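Local coordinates for protein fructose-bisphosphate aldolase (PDB 2FJK) that is a class II fructose-bisphosphate aldolase with a TIM-barrel fold, a four-chain assembly that holds 1,3-dihydroxyacetonephosphate in a pocket, at residues V206-S211 with K249-T254; Y17-F22 with K41-L46; S98-K103 with E130-R135; T254-A259 with E290-R295; N23-E28 with E50-Y55. All coordinates share one frame; numbering follows the deposited sequence.

Contact 1 (V206-S211 with K249-T254); sequences VLHGAS and KINTDT. With 13P (1,3-dihydroxyacetonephosphate), chain E.
Val-206 and Lys-249 lie side by side and point the same way, with Val-206 CG1 pressed 3.5 Å from Lys-249 CD. The lysine chain runs extended along this valine, and its NZ ends in a salt bridge to Glu-130. Two residues on, His-208 and Asn-251 repeat the pairing, the imidazole and amide planes only 25° apart; His-208 NE2 is 3.3 Å from Asn-251 ND2, at an angle too poor for a hydrogen bond. The two parallel barrel strands that carry them are joined by Leu-207 N to Lys-249 O (2.8 Å) and by Asn-251 N to Leu-207 O (3.0 Å), while on the other face Ala-210 CB meets Ile-250 CG2 at 3.5 Å. Past the strand ends both segments turn to the phosphate of 1,3-dihydroxyacetonephosphate. Its O3P accepts from Ser-211 OG at 2.6 Å and from the backbone N atoms of Asp-253 and Thr-254; Thr-254 OG1 donates to O1P. With three donors on one phosphate oxygen, and helix 254-270 starting beside it, the negative charge is probably well stabilised.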
# COMPACT_ATOMS: atom_id res chain seq x y z
N VAL A 206 -28.45 11.58 -8.30
CA VAL A 206 -27.29 11.62 -9.18
C VAL A 206 -27.61 11.97 -10.63
O VAL A 206 -28.56 11.43 -11.21
CB VAL A 206 -26.56 10.27 -9.17
CG1 VAL A 206 -25.22 10.39 -9.88
CG2 VAL A 206 -26.41 9.80 -7.74
N LEU A 207 -26.80 12.85 -11.20
CA LEU A 207 -27.00 13.29 -12.57
C LEU A 207 -25.82 12.94 -13.48
O LEU A 207 -24.74 13.51 -13.35
CB LEU A 207 -27.22 14.81 -12.59
CG LEU A 207 -27.66 15.45 -13.91
CD1 LEU A 207 -29.02 14.89 -14.31
CD2 LEU A 207 -27.73 16.96 -13.74
N HIS A 208 -26.04 12.01 -14.41
CA HIS A 208 -24.99 11.62 -15.35
C HIS A 208 -25.14 12.37 -16.65
O HIS A 208 -26.09 13.14 -16.82
CB HIS A 208 -25.01 10.12 -15.61
CG HIS A 208 -24.53 9.29 -14.46
ND1 HIS A 208 -25.36 8.90 -13.43
CD2 HIS A 208 -23.30 8.83 -14.15
CE1 HIS A 208 -24.66 8.22 -12.54
NE2 HIS A 208 -23.41 8.16 -12.96
N GLY A 209 -24.21 12.15 -17.57
CA GLY A 209 -24.24 12.81 -18.86
C GLY A 209 -24.46 14.29 -18.68
O GLY A 209 -25.23 14.92 -19.41
N ALA A 210 -23.75 14.87 -17.71
CA ALA A 210 -23.92 16.28 -17.40
C ALA A 210 -22.85 17.24 -17.90
O ALA A 210 -22.80 18.37 -17.44
CB ALA A 210 -24.11 16.45 -15.89
N SER A 211 -22.01 16.81 -18.84
CA SER A 211 -20.98 17.72 -19.35
C SER A 211 -21.62 18.98 -19.96
O SER A 211 -22.76 18.95 -20.42
CB SER A 211 -20.12 17.03 -20.41
OG SER A 211 -19.03 16.34 -19.81
N LYS A 249 -24.90 14.63 -6.78
CA LYS A 249 -23.71 14.12 -7.47
C LYS A 249 -23.83 14.34 -8.97
O LYS A 249 -24.82 13.94 -9.59
CB LYS A 249 -23.53 12.63 -7.19
CG LYS A 249 -22.56 11.96 -8.14
CD LYS A 249 -22.40 10.48 -7.83
CE LYS A 249 -21.55 9.80 -8.90
NZ LYS A 249 -21.19 8.42 -8.50
N ILE A 250 -22.81 14.97 -9.54
CA ILE A 250 -22.80 15.26 -10.96
C ILE A 250 -21.57 14.69 -11.65
O ILE A 250 -20.43 15.00 -11.29
CB ILE A 250 -22.86 16.78 -11.18
CG1 ILE A 250 -23.95 17.38 -10.29
CG2 ILE A 250 -23.16 17.09 -12.63
CD1 ILE A 250 -23.99 18.88 -10.31
N ASN A 251 -21.81 13.87 -12.66
CA ASN A 251 -20.74 13.24 -13.41
C ASN A 251 -20.28 14.07 -14.61
O ASN A 251 -21.10 14.59 -15.36
CB ASN A 251 -21.18 11.86 -13.88
CG ASN A 251 -20.78 10.75 -12.93
OD1 ASN A 251 -19.80 10.04 -13.16
ND2 ASN A 251 -21.54 10.60 -11.84
N THR A 252 -18.97 14.17 -14.78
CA THR A 252 -18.36 14.91 -15.90
C THR A 252 -17.25 14.07 -16.51
O THR A 252 -16.31 13.66 -15.82
CB THR A 252 -17.73 16.23 -15.43
OG1 THR A 252 -18.70 17.00 -14.73
CG2 THR A 252 -17.21 17.04 -16.63
N ASP A 253 -17.33 13.83 -17.82
CA ASP A 253 -16.34 13.01 -18.51
C ASP A 253 -15.92 13.65 -19.83
O ASP A 253 -14.75 13.98 -20.02
CB ASP A 253 -16.92 11.61 -18.73
CG ASP A 253 -15.94 10.66 -19.38
OD1 ASP A 253 -14.77 11.03 -19.57
OD2 ASP A 253 -16.36 9.53 -19.71
N THR A 254 -16.88 13.82 -20.74
CA THR A 254 -16.62 14.43 -22.05
C THR A 254 -15.82 15.74 -21.97
O THR A 254 -14.86 15.93 -22.71
CB THR A 254 -17.95 14.72 -22.79
OG1 THR A 254 -18.60 13.49 -23.14
CG2 THR A 254 -17.70 15.54 -24.05
P 13P E . -20.54 12.93 -20.16
O1P 13P E . -20.14 12.23 -21.55
O2P 13P E . -21.72 13.93 -20.49
O3P 13P E . -19.31 13.73 -19.62
O1 13P E . -20.97 11.78 -19.13
C1 13P E . -20.67 11.96 -17.74
C2 13P E . -21.44 10.88 -17.03
O2 13P E . -22.64 10.75 -17.24
C3 13P E . -20.74 9.95 -16.04
O3 13P E . -21.64 8.94 -15.58

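Contact 2 (Y17-F22 with K41-L46); sequences YGVGAF and KSPVIL
Strands 19-22 and 44-46 run parallel, their axes 4.9 Å apart at an angle of 18°, and Ile-45 links them twice: its N donates to Gly-20 O at 3.1 Å, and its O accepts from Phe-22 N at 3.0 Å. Upstream of these bonds the backbones are further apart, and a water spans the difference, accepting from Gly-20 N and donating to Pro-43 O. On the face shared by Ala-21 and Ile-45, the alanine CB meets Ile-45 CB and CG2, both at 3.9 Å. Val-19 works with two branches: CG2 touches Pro-43 CG at 3.7 Å, while CG1 comes to Ile-45 CG1, the valine and isoleucine chains crossing at about a right angle. This pair of strands belongs to a beta-alpha-beta crossover of the TIM barrel, in which helix 27-38 connects them and lays Ile-33 on Phe-22, Val-44 and Leu-46. On that helix-covered face the phenyl ring folds back along its own strand, CG anti to the carbonyl carbon (chi1 -54°), and takes up the space beside Gly-20. Its CD1 then reaches Val-44 CG2 at 3.7 Å. That methyl stands anti to the backbone N and also lies against Gly-20 O. The neighbouring strand 247-252 continues the sheet beyond Ala-21, with Lys-249 and Asn-251 packed on the alanine methyl.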
# COMPACT_ATOMS: atom_id res chain seq x y z
N TYR A 17 -25.93 21.74 -2.49
CA TYR A 17 -24.78 21.91 -3.36
C TYR A 17 -24.42 20.53 -3.90
O TYR A 17 -24.77 19.51 -3.29
CB TYR A 17 -23.59 22.55 -2.60
CG TYR A 17 -22.89 21.66 -1.60
CD1 TYR A 17 -22.03 20.65 -2.02
CD2 TYR A 17 -23.06 21.86 -0.23
CE1 TYR A 17 -21.36 19.85 -1.10
CE2 TYR A 17 -22.40 21.07 0.70
CZ TYR A 17 -21.55 20.06 0.26
OH TYR A 17 -20.88 19.28 1.17
N GLY A 18 -23.75 20.49 -5.05
CA GLY A 18 -23.39 19.22 -5.64
C GLY A 18 -21.91 18.90 -5.61
O GLY A 18 -21.06 19.78 -5.64
N VAL A 19 -21.62 17.61 -5.55
CA VAL A 19 -20.25 17.13 -5.53
C VAL A 19 -19.94 16.56 -6.90
O VAL A 19 -20.71 15.76 -7.44
CB VAL A 19 -20.07 16.03 -4.48
CG1 VAL A 19 -18.75 15.31 -4.70
CG2 VAL A 19 -20.12 16.63 -3.10
N GLY A 20 -18.81 16.97 -7.46
CA GLY A 20 -18.44 16.48 -8.78
C GLY A 20 -17.81 15.10 -8.81
O GLY A 20 -16.98 14.76 -7.97
N ALA A 21 -18.24 14.29 -9.77
CA ALA A 21 -17.68 12.95 -9.97
C ALA A 21 -16.97 13.13 -11.30
O ALA A 21 -17.56 13.64 -12.25
CB ALA A 21 -18.79 11.90 -10.08
N PHE A 22 -15.70 12.75 -11.35
CA PHE A 22 -14.93 12.92 -12.57
C PHE A 22 -14.27 11.63 -13.01
O PHE A 22 -13.60 10.95 -12.23
CB PHE A 22 -13.88 14.01 -12.38
CG PHE A 22 -14.44 15.32 -11.90
CD1 PHE A 22 -14.69 15.53 -10.55
CD2 PHE A 22 -14.72 16.34 -12.80
CE1 PHE A 22 -15.22 16.74 -10.10
CE2 PHE A 22 -15.24 17.56 -12.36
CZ PHE A 22 -15.50 17.76 -11.00
N LYS A 41 -10.52 23.27 -1.85
CA LYS A 41 -10.89 22.52 -0.65
C LYS A 41 -12.26 21.90 -0.84
O LYS A 41 -13.19 22.14 -0.05
CB LYS A 41 -10.95 23.45 0.58
CG LYS A 41 -9.72 24.32 0.83
CD LYS A 41 -9.94 25.18 2.08
CE LYS A 41 -8.85 26.23 2.26
NZ LYS A 41 -7.52 25.62 2.57
N SER A 42 -12.41 21.10 -1.89
CA SER A 42 -13.69 20.48 -2.18
C SER A 42 -13.70 18.96 -2.10
O SER A 42 -12.70 18.30 -2.37
CB SER A 42 -14.15 20.90 -3.58
OG SER A 42 -15.31 20.18 -3.98
N PRO A 43 -14.85 18.38 -1.71
CA PRO A 43 -14.92 16.92 -1.63
C PRO A 43 -14.94 16.51 -3.10
O PRO A 43 -15.26 17.35 -3.94
CB PRO A 43 -16.25 16.67 -0.93
CG PRO A 43 -17.08 17.88 -1.34
CD PRO A 43 -16.09 19.00 -1.22
N VAL A 44 -14.60 15.27 -3.43
CA VAL A 44 -14.60 14.86 -4.83
C VAL A 44 -14.77 13.35 -4.97
O VAL A 44 -14.48 12.59 -4.05
CB VAL A 44 -13.28 15.28 -5.54
CG1 VAL A 44 -12.11 14.46 -5.01
CG2 VAL A 44 -13.41 15.11 -7.06
N ILE A 45 -15.26 12.94 -6.14
CA ILE A 45 -15.47 11.53 -6.44
C ILE A 45 -14.66 11.14 -7.67
O ILE A 45 -14.75 11.79 -8.71
CB ILE A 45 -16.95 11.23 -6.73
CG1 ILE A 45 -17.78 11.41 -5.46
CG2 ILE A 45 -17.11 9.81 -7.25
CD1 ILE A 45 -19.27 11.21 -5.66
N LEU A 46 -13.84 10.10 -7.54
CA LEU A 46 -13.07 9.61 -8.67
C LEU A 46 -13.90 8.50 -9.31
O LEU A 46 -14.17 7.47 -8.70
CB LEU A 46 -11.71 9.09 -8.20
CG LEU A 46 -10.78 10.17 -7.65
CD1 LEU A 46 -9.41 9.60 -7.33
CD2 LEU A 46 -10.63 11.25 -8.69
O HOH W 1 -16.53 18.34 -6.26

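Contact 3 (S98-K103 with E130-R135); sequences SVMIDK and EAELGR
Asp-102 and Glu-132 meet through different first torsions: the aspartate CG is anti to its backbone N (chi1 177°), whereas the glutamate CG sits between N and the carbonyl carbon (chi1 58°). Their carboxylates converge with planes 32° apart, Asp-102 OD1 modelled 2.7 Å from Glu-132 OE2, an approach of two acceptors whose exact closeness is doubtful. A water donates to the other two oxygens, Asp-102 OD2 at 2.9 Å and Glu-132 OE1 at 2.8 Å. Deeper in, Met-100, modelled as selenomethionine, runs alongside Glu-130 and lays its CG 3.3 Å from Glu-130 O; the placing of its terminal methyl is doubtful. Glu-130 N to Val-99 O, 2.8 Å, joins the parallel strands of this beta-alpha-beta unit, connected by helix 108-124. Outside the pair, Ser-104 OG bonds Asp-102 OD1, and Glu-130 OE1 has a salt bridge to Lys-249. If both facing acids are charged, the Ser-104 hydroxyl and the bridging water would offset part of their repulsion.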
# COMPACT_ATOMS: atom_id res chain seq x y z
N SER A 98 -17.66 2.79 -3.49
CA SER A 98 -19.03 2.90 -3.96
C SER A 98 -19.13 2.27 -5.35
O SER A 98 -18.31 2.55 -6.23
CB SER A 98 -19.46 4.36 -4.04
OG SER A 98 -18.66 5.18 -3.19
N VAL A 99 -20.13 1.42 -5.54
CA VAL A 99 -20.31 0.77 -6.82
C VAL A 99 -21.66 1.11 -7.41
O VAL A 99 -22.56 1.59 -6.71
CB VAL A 99 -20.21 -0.75 -6.71
CG1 VAL A 99 -18.84 -1.15 -6.21
CG2 VAL A 99 -21.32 -1.28 -5.80
N MSE A 100 -21.80 0.82 -8.69
CA MSE A 100 -23.02 1.10 -9.40
C MSE A 100 -23.28 0.05 -10.45
O MSE A 100 -22.40 -0.29 -11.24
CB MSE A 100 -22.92 2.47 -10.06
CG MSE A 100 -24.17 2.88 -10.78
SE MSE A 100 -23.79 4.41 -11.83
CE MSE A 100 -22.70 5.41 -10.57
N ILE A 101 -24.50 -0.45 -10.45
CA ILE A 101 -24.91 -1.45 -11.41
C ILE A 101 -25.94 -0.75 -12.29
O ILE A 101 -26.85 -0.08 -11.79
CB ILE A 101 -25.53 -2.68 -10.71
CG1 ILE A 101 -26.03 -3.68 -11.75
CG2 ILE A 101 -26.66 -2.23 -9.79
CD1 ILE A 101 -24.93 -4.30 -12.57
N ASP A 102 -25.78 -0.88 -13.60
CA ASP A 102 -26.73 -0.26 -14.51
C ASP A 102 -27.61 -1.30 -15.20
O ASP A 102 -27.18 -1.99 -16.12
CB ASP A 102 -25.99 0.59 -15.55
CG ASP A 102 -26.94 1.20 -16.58
OD1 ASP A 102 -28.10 1.50 -16.23
OD2 ASP A 102 -26.50 1.39 -17.74
N LYS A 103 -28.84 -1.40 -14.72
CA LYS A 103 -29.82 -2.33 -15.29
C LYS A 103 -31.08 -1.53 -15.59
O LYS A 103 -32.19 -2.02 -15.45
CB LYS A 103 -30.12 -3.45 -14.30
CG LYS A 103 -28.93 -4.36 -14.00
CD LYS A 103 -28.55 -5.18 -15.23
CE LYS A 103 -27.36 -6.08 -14.94
NZ LYS A 103 -27.03 -6.95 -16.11
N GLU A 130 -24.94 2.89 -5.95
CA GLU A 130 -25.75 3.82 -6.71
C GLU A 130 -26.52 2.97 -7.70
O GLU A 130 -26.00 1.97 -8.21
CB GLU A 130 -24.87 4.82 -7.48
CG GLU A 130 -25.70 5.88 -8.19
CD GLU A 130 -24.88 6.80 -9.07
OE1 GLU A 130 -23.87 7.36 -8.58
OE2 GLU A 130 -25.25 6.98 -10.25
N ALA A 131 -27.76 3.34 -7.98
CA ALA A 131 -28.56 2.59 -8.94
C ALA A 131 -29.31 3.58 -9.80
O ALA A 131 -29.57 4.71 -9.38
CB ALA A 131 -29.53 1.68 -8.20
N GLU A 132 -29.66 3.17 -11.01
CA GLU A 132 -30.40 4.08 -11.87
C GLU A 132 -31.71 3.51 -12.39
O GLU A 132 -31.81 2.32 -12.70
CB GLU A 132 -29.51 4.55 -13.04
CG GLU A 132 -28.95 3.47 -13.92
CD GLU A 132 -27.85 3.99 -14.84
OE1 GLU A 132 -28.09 4.98 -15.58
OE2 GLU A 132 -26.74 3.42 -14.82
N LEU A 133 -32.70 4.39 -12.46
CA LEU A 133 -34.03 4.05 -12.95
C LEU A 133 -34.33 5.02 -14.08
O LEU A 133 -34.22 6.24 -13.91
CB LEU A 133 -35.06 4.21 -11.83
CG LEU A 133 -36.48 3.77 -12.12
CD1 LEU A 133 -36.52 2.28 -12.53
CD2 LEU A 133 -37.32 4.01 -10.87
N GLY A 134 -34.69 4.49 -15.24
CA GLY A 134 -34.98 5.33 -16.39
C GLY A 134 -33.74 5.38 -17.27
O GLY A 134 -32.62 5.31 -16.78
N ARG A 135 -33.94 5.50 -18.58
CA ARG A 135 -32.82 5.54 -19.51
C ARG A 135 -32.33 6.96 -19.72
O ARG A 135 -33.13 7.88 -19.90
CB ARG A 135 -33.25 4.94 -20.84
CG ARG A 135 -32.12 4.77 -21.83
CD ARG A 135 -31.94 3.31 -22.18
NE ARG A 135 -33.22 2.69 -22.52
CZ ARG A 135 -33.37 1.44 -22.93
NH1 ARG A 135 -32.31 0.65 -23.05
NH2 ARG A 135 -34.57 0.97 -23.23
O HOH W 2 -27.05 4.22 -18.04

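Contact 4 (T254-A259 with E290-R295); sequences TDLRLA and EVVKSR. With 13P (1,3-dihydroxyacetonephosphate), chain E.
Asp-255 reaches across from helix 254-270 to helix 277-299. CB rests 4.1 Å from Val-291 CG1. CG turns beside the backbone N, anti to the carbonyl carbon (chi1 -72°), which carries the carboxylate toward Arg-295. OD1 takes the backbone N of Val-213, and OD2, bonded to Ala-212 N, stands 3.8 Å from Arg-295 CZ, over the centre of one guanidinium face. The two planes are 86° apart, and no N-H points at the oxygen: the salt bridge, 4.0 Å from OD2 to Arg-295 NH2, is long and rests on charge alone. Arg-295 spends its NE on Thr-252 OG1. Beside this pair Val-291 fits between two residues, CG1 pressed to Leu-256 CD2 at 3.4 Å and CG2 against Ala-259 CB at 3.7 Å. The helical segments run roughly antiparallel, 148° between their directions and 10.1 Å between axes; Phe-22 of strand 19-23 touches Leu-256, Val-292 and Arg-295, helix 27-38 adds Phe-29 on Leu-256 and Ala-36 on Val-292, and Phe-275 of the second subunit packs on Thr-254 and Leu-258.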
# COMPACT_ATOMS: atom_id res chain seq x y z
N THR A 254 -16.88 13.82 -20.74
CA THR A 254 -16.62 14.43 -22.05
C THR A 254 -15.82 15.74 -21.97
O THR A 254 -14.86 15.93 -22.71
CB THR A 254 -17.95 14.72 -22.79
OG1 THR A 254 -18.60 13.49 -23.14
CG2 THR A 254 -17.70 15.54 -24.05
N ASP A 255 -16.24 16.65 -21.08
CA ASP A 255 -15.55 17.93 -20.95
C ASP A 255 -14.05 17.76 -20.73
O ASP A 255 -13.25 18.48 -21.32
CB ASP A 255 -16.14 18.77 -19.80
CG ASP A 255 -17.53 19.32 -20.11
OD1 ASP A 255 -17.88 19.47 -21.30
OD2 ASP A 255 -18.27 19.63 -19.15
N LEU A 256 -13.68 16.80 -19.89
CA LEU A 256 -12.28 16.53 -19.57
C LEU A 256 -11.52 15.96 -20.76
O LEU A 256 -10.41 16.40 -21.04
CB LEU A 256 -12.18 15.56 -18.40
CG LEU A 256 -13.04 15.88 -17.19
CD1 LEU A 256 -12.65 14.94 -16.06
CD2 LEU A 256 -12.87 17.33 -16.76
N ARG A 257 -12.12 14.97 -21.43
CA ARG A 257 -11.48 14.36 -22.59
C ARG A 257 -11.20 15.41 -23.64
O ARG A 257 -10.10 15.48 -24.18
CB ARG A 257 -12.38 13.30 -23.23
CG ARG A 257 -12.70 12.09 -22.38
CD ARG A 257 -13.48 11.08 -23.22
NE ARG A 257 -14.10 10.05 -22.41
CZ ARG A 257 -14.64 8.93 -22.91
NH1 ARG A 257 -14.63 8.71 -24.22
NH2 ARG A 257 -15.19 8.03 -22.09
N LEU A 258 -12.22 16.22 -23.94
CA LEU A 258 -12.10 17.29 -24.93
C LEU A 258 -11.00 18.28 -24.58
O LEU A 258 -10.15 18.59 -25.41
CB LEU A 258 -13.41 18.06 -25.05
CG LEU A 258 -14.21 17.94 -26.35
CD1 LEU A 258 -15.28 19.04 -26.36
CD2 LEU A 258 -13.29 18.09 -27.56
N ALA A 259 -11.02 18.77 -23.35
CA ALA A 259 -9.99 19.72 -22.93
C ALA A 259 -8.60 19.09 -23.09
O ALA A 259 -7.71 19.68 -23.70
CB ALA A 259 -10.23 20.14 -21.48
N GLU A 290 -8.11 22.73 -14.69
CA GLU A 290 -8.86 23.98 -14.74
C GLU A 290 -10.33 23.71 -14.99
O GLU A 290 -11.20 24.40 -14.45
CB GLU A 290 -8.29 24.91 -15.81
CG GLU A 290 -6.88 25.41 -15.49
CD GLU A 290 -6.77 26.01 -14.10
OE1 GLU A 290 -7.49 26.99 -13.81
OE2 GLU A 290 -5.97 25.50 -13.29
N VAL A 291 -10.62 22.70 -15.81
CA VAL A 291 -12.00 22.36 -16.11
C VAL A 291 -12.65 21.87 -14.83
O VAL A 291 -13.76 22.31 -14.48
CB VAL A 291 -12.11 21.23 -17.17
CG1 VAL A 291 -13.54 20.67 -17.20
CG2 VAL A 291 -11.73 21.78 -18.54
N VAL A 292 -11.97 20.98 -14.13
CA VAL A 292 -12.51 20.44 -12.89
C VAL A 292 -12.82 21.55 -11.89
O VAL A 292 -13.89 21.56 -11.27
CB VAL A 292 -11.55 19.43 -12.24
CG1 VAL A 292 -12.13 18.96 -10.89
CG2 VAL A 292 -11.33 18.24 -13.17
N LYS A 293 -11.89 22.49 -11.75
CA LYS A 293 -12.06 23.61 -10.83
C LYS A 293 -13.33 24.39 -11.13
O LYS A 293 -14.19 24.53 -10.26
CB LYS A 293 -10.84 24.54 -10.87
CG LYS A 293 -9.65 23.98 -10.11
CD LYS A 293 -8.36 24.75 -10.39
CE LYS A 293 -8.47 26.22 -10.03
NZ LYS A 293 -7.26 26.98 -10.46
N SER A 294 -13.48 24.87 -12.36
CA SER A 294 -14.68 25.63 -12.71
C SER A 294 -15.92 24.77 -12.47
O SER A 294 -16.97 25.27 -12.04
CB SER A 294 -14.61 26.11 -14.17
OG SER A 294 -14.52 25.05 -15.09
N ARG A 295 -15.79 23.47 -12.72
CA ARG A 295 -16.88 22.53 -12.52
C ARG A 295 -17.30 22.57 -11.05
O ARG A 295 -18.49 22.61 -10.72
CB ARG A 295 -16.39 21.12 -12.87
CG ARG A 295 -17.46 20.20 -13.37
CD ARG A 295 -18.10 20.77 -14.62
NE ARG A 295 -19.10 19.85 -15.12
CZ ARG A 295 -20.13 20.20 -15.87
NH1 ARG A 295 -20.31 21.47 -16.22
NH2 ARG A 295 -20.99 19.28 -16.26
P 13P E . -20.54 12.93 -20.16
O1P 13P E . -20.14 12.23 -21.55
O2P 13P E . -21.72 13.93 -20.49
O3P 13P E . -19.31 13.73 -19.62
O1 13P E . -20.97 11.78 -19.13
C1 13P E . -20.67 11.96 -17.74
C2 13P E . -21.44 10.88 -17.03
O2 13P E . -22.64 10.75 -17.24
C3 13P E . -20.74 9.95 -16.04
O3 13P E . -21.64 8.94 -15.58

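Contact 5 (N23-E28 with E50-Y55); sequences NTNNME and EGAMKY
Gly-51 is the first residue of helical segment 50-55 to approach Asn-25, with its carbonyl carbon C 4.2 Å from Asn-25 OD1. Ala-52, next in line, takes the centre of the contact. Its CA lies 3.0 Å from Asn-25 OD1 and its CB 3.2 Å from the same oxygen, so the amide oxygen, which has its hydrogen-bond partner elsewhere, lies against the alanine. The asparagine is turned for this by a first torsion of -81°, which sets CG anti to the carbonyl carbon. The methyl of Ala-52 also meets the backbone, with Thr-24 O 3.4 Å from CB. One helical turn past Gly-51 comes Tyr-55, whose N bonds Gly-51 O. Its CG stands anti to the backbone N, and the ring swings over to the loop edge first: Asn-25 O lies in the ring plane, 3.3 Å from CD2 and 3.6 Å from CE2. Segment 23-28 runs from the end of strand 19-23 of the barrel into helix 27-38, which Asn-26 N-caps through its OD1 to Phe-29 N. The phenol OH continues out of the contact to Glu-28 OE2 of the second subunit, a bond returned by Glu-28 of this chain to Tyr-55 there. Between the segments themselves no hydrogen bond forms; loop oxygens lie against C-H groups and an aromatic edge, a weakly polar fit, while the directional bond of Tyr-55 goes to the subunit interface.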
# COMPACT_ATOMS: atom_id res chain seq x y z
N ASN A 23 -14.45 11.30 -14.29
CA ASN A 23 -13.89 10.08 -14.85
C ASN A 23 -12.40 10.22 -15.07
O ASN A 23 -11.92 11.27 -15.48
CB ASN A 23 -14.59 9.75 -16.18
CG ASN A 23 -15.99 9.28 -15.97
OD1 ASN A 23 -16.24 8.10 -15.71
ND2 ASN A 23 -16.93 10.21 -16.06
N THR A 24 -11.68 9.14 -14.77
CA THR A 24 -10.23 9.11 -14.92
C THR A 24 -9.85 7.83 -15.61
O THR A 24 -10.51 6.82 -15.44
CB THR A 24 -9.50 9.06 -13.58
OG1 THR A 24 -10.10 9.98 -12.66
CG2 THR A 24 -8.04 9.40 -13.78
N ASN A 25 -8.76 7.87 -16.36
CA ASN A 25 -8.27 6.69 -17.06
C ASN A 25 -6.76 6.48 -16.88
O ASN A 25 -6.23 5.44 -17.25
CB ASN A 25 -8.66 6.78 -18.54
CG ASN A 25 -10.10 6.36 -18.77
OD1 ASN A 25 -10.39 5.18 -18.89
ND2 ASN A 25 -11.01 7.33 -18.81
N ASN A 26 -6.08 7.46 -16.29
CA ASN A 26 -4.65 7.31 -16.07
C ASN A 26 -4.13 8.23 -14.96
O ASN A 26 -4.91 8.77 -14.16
CB ASN A 26 -3.85 7.54 -17.37
CG ASN A 26 -3.95 8.97 -17.89
OD1 ASN A 26 -4.52 9.84 -17.25
ND2 ASN A 26 -3.37 9.21 -19.05
N MSE A 27 -2.81 8.38 -14.90
CA MSE A 27 -2.19 9.22 -13.88
C MSE A 27 -2.54 10.71 -14.05
O MSE A 27 -3.06 11.33 -13.14
CB MSE A 27 -0.67 9.07 -13.92
CG MSE A 27 0.03 9.73 -12.73
SE MSE A 27 1.96 9.70 -12.95
CE MSE A 27 2.18 7.78 -13.08
N GLU A 28 -2.26 11.26 -15.23
CA GLU A 28 -2.53 12.68 -15.48
C GLU A 28 -3.93 13.16 -15.11
O GLU A 28 -4.09 14.24 -14.53
CB GLU A 28 -2.24 13.02 -16.95
CG GLU A 28 -0.73 13.14 -17.27
CD GLU A 28 -0.08 11.82 -17.66
OE1 GLU A 28 -0.65 10.75 -17.37
OE2 GLU A 28 1.03 11.86 -18.25
N GLU A 50 -16.00 0.91 -16.71
CA GLU A 50 -15.46 -0.42 -16.89
C GLU A 50 -14.35 -0.30 -17.92
O GLU A 50 -13.40 -1.10 -17.93
CB GLU A 50 -16.55 -1.38 -17.36
CG GLU A 50 -17.01 -2.33 -16.26
CD GLU A 50 -18.27 -3.08 -16.63
OE1 GLU A 50 -18.37 -3.54 -17.79
OE2 GLU A 50 -19.16 -3.23 -15.77
N GLY A 51 -14.46 0.71 -18.79
CA GLY A 51 -13.44 0.93 -19.80
C GLY A 51 -12.16 1.41 -19.12
O GLY A 51 -11.06 1.00 -19.49
N ALA A 52 -12.32 2.26 -18.12
CA ALA A 52 -11.19 2.78 -17.37
C ALA A 52 -10.49 1.61 -16.70
O ALA A 52 -9.27 1.48 -16.77
CB ALA A 52 -11.66 3.79 -16.32
N MSE A 53 -11.26 0.76 -16.05
CA MSE A 53 -10.68 -0.39 -15.37
C MSE A 53 -9.92 -1.33 -16.31
O MSE A 53 -8.88 -1.86 -15.94
CB MSE A 53 -11.75 -1.15 -14.60
CG MSE A 53 -12.11 -0.45 -13.28
SE MSE A 53 -13.44 -1.41 -12.31
CE MSE A 53 -12.29 -2.65 -11.37
N LYS A 54 -10.44 -1.54 -17.52
CA LYS A 54 -9.77 -2.40 -18.49
C LYS A 54 -8.50 -1.70 -18.97
O LYS A 54 -7.43 -2.30 -18.99
CB LYS A 54 -10.69 -2.68 -19.69
CG LYS A 54 -10.08 -3.60 -20.74
CD LYS A 54 -10.97 -3.67 -21.98
CE LYS A 54 -10.73 -4.93 -22.80
NZ LYS A 54 -9.35 -5.04 -23.35
N TYR A 55 -8.63 -0.43 -19.34
CA TYR A 55 -7.51 0.37 -19.82
C TYR A 55 -6.43 0.57 -18.76
O TYR A 55 -5.23 0.40 -19.01
CB TYR A 55 -8.00 1.74 -20.28
CG TYR A 55 -6.90 2.63 -20.84
CD1 TYR A 55 -6.43 2.46 -22.14
CD2 TYR A 55 -6.33 3.63 -20.05
CE1 TYR A 55 -5.42 3.27 -22.64
CE2 TYR A 55 -5.31 4.44 -20.54
CZ TYR A 55 -4.86 4.26 -21.83
OH TYR A 55 -3.88 5.08 -22.33

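Along the chain contacts 2 and 5 interlock, their segments alternating, and contacts 3, 1 and 4 follow in series. Contacts 1 and 2, with centres 11 Å apart, share one parallel sheet in which strands 19-23 and 247-252 are neighbours; contact 3 joins strands 98-101 and 128-133 in another part of the barrel and is tied to contact 1 by the salt bridge of Lys-249 with Glu-130. Contact 4 continues contact 1 from strand 247-252 into helix 254-270, sharing Thr-254. Contacts 3 and 4 lie on opposite sides of the chain's centre, 24 Å apart between centres. Contacts 1, 4 and 5 supply pocket residues, at strand ends and at the start of helix 254-270; contacts 4 and 5, and contact 1 through Thr-254, touch the second subunit.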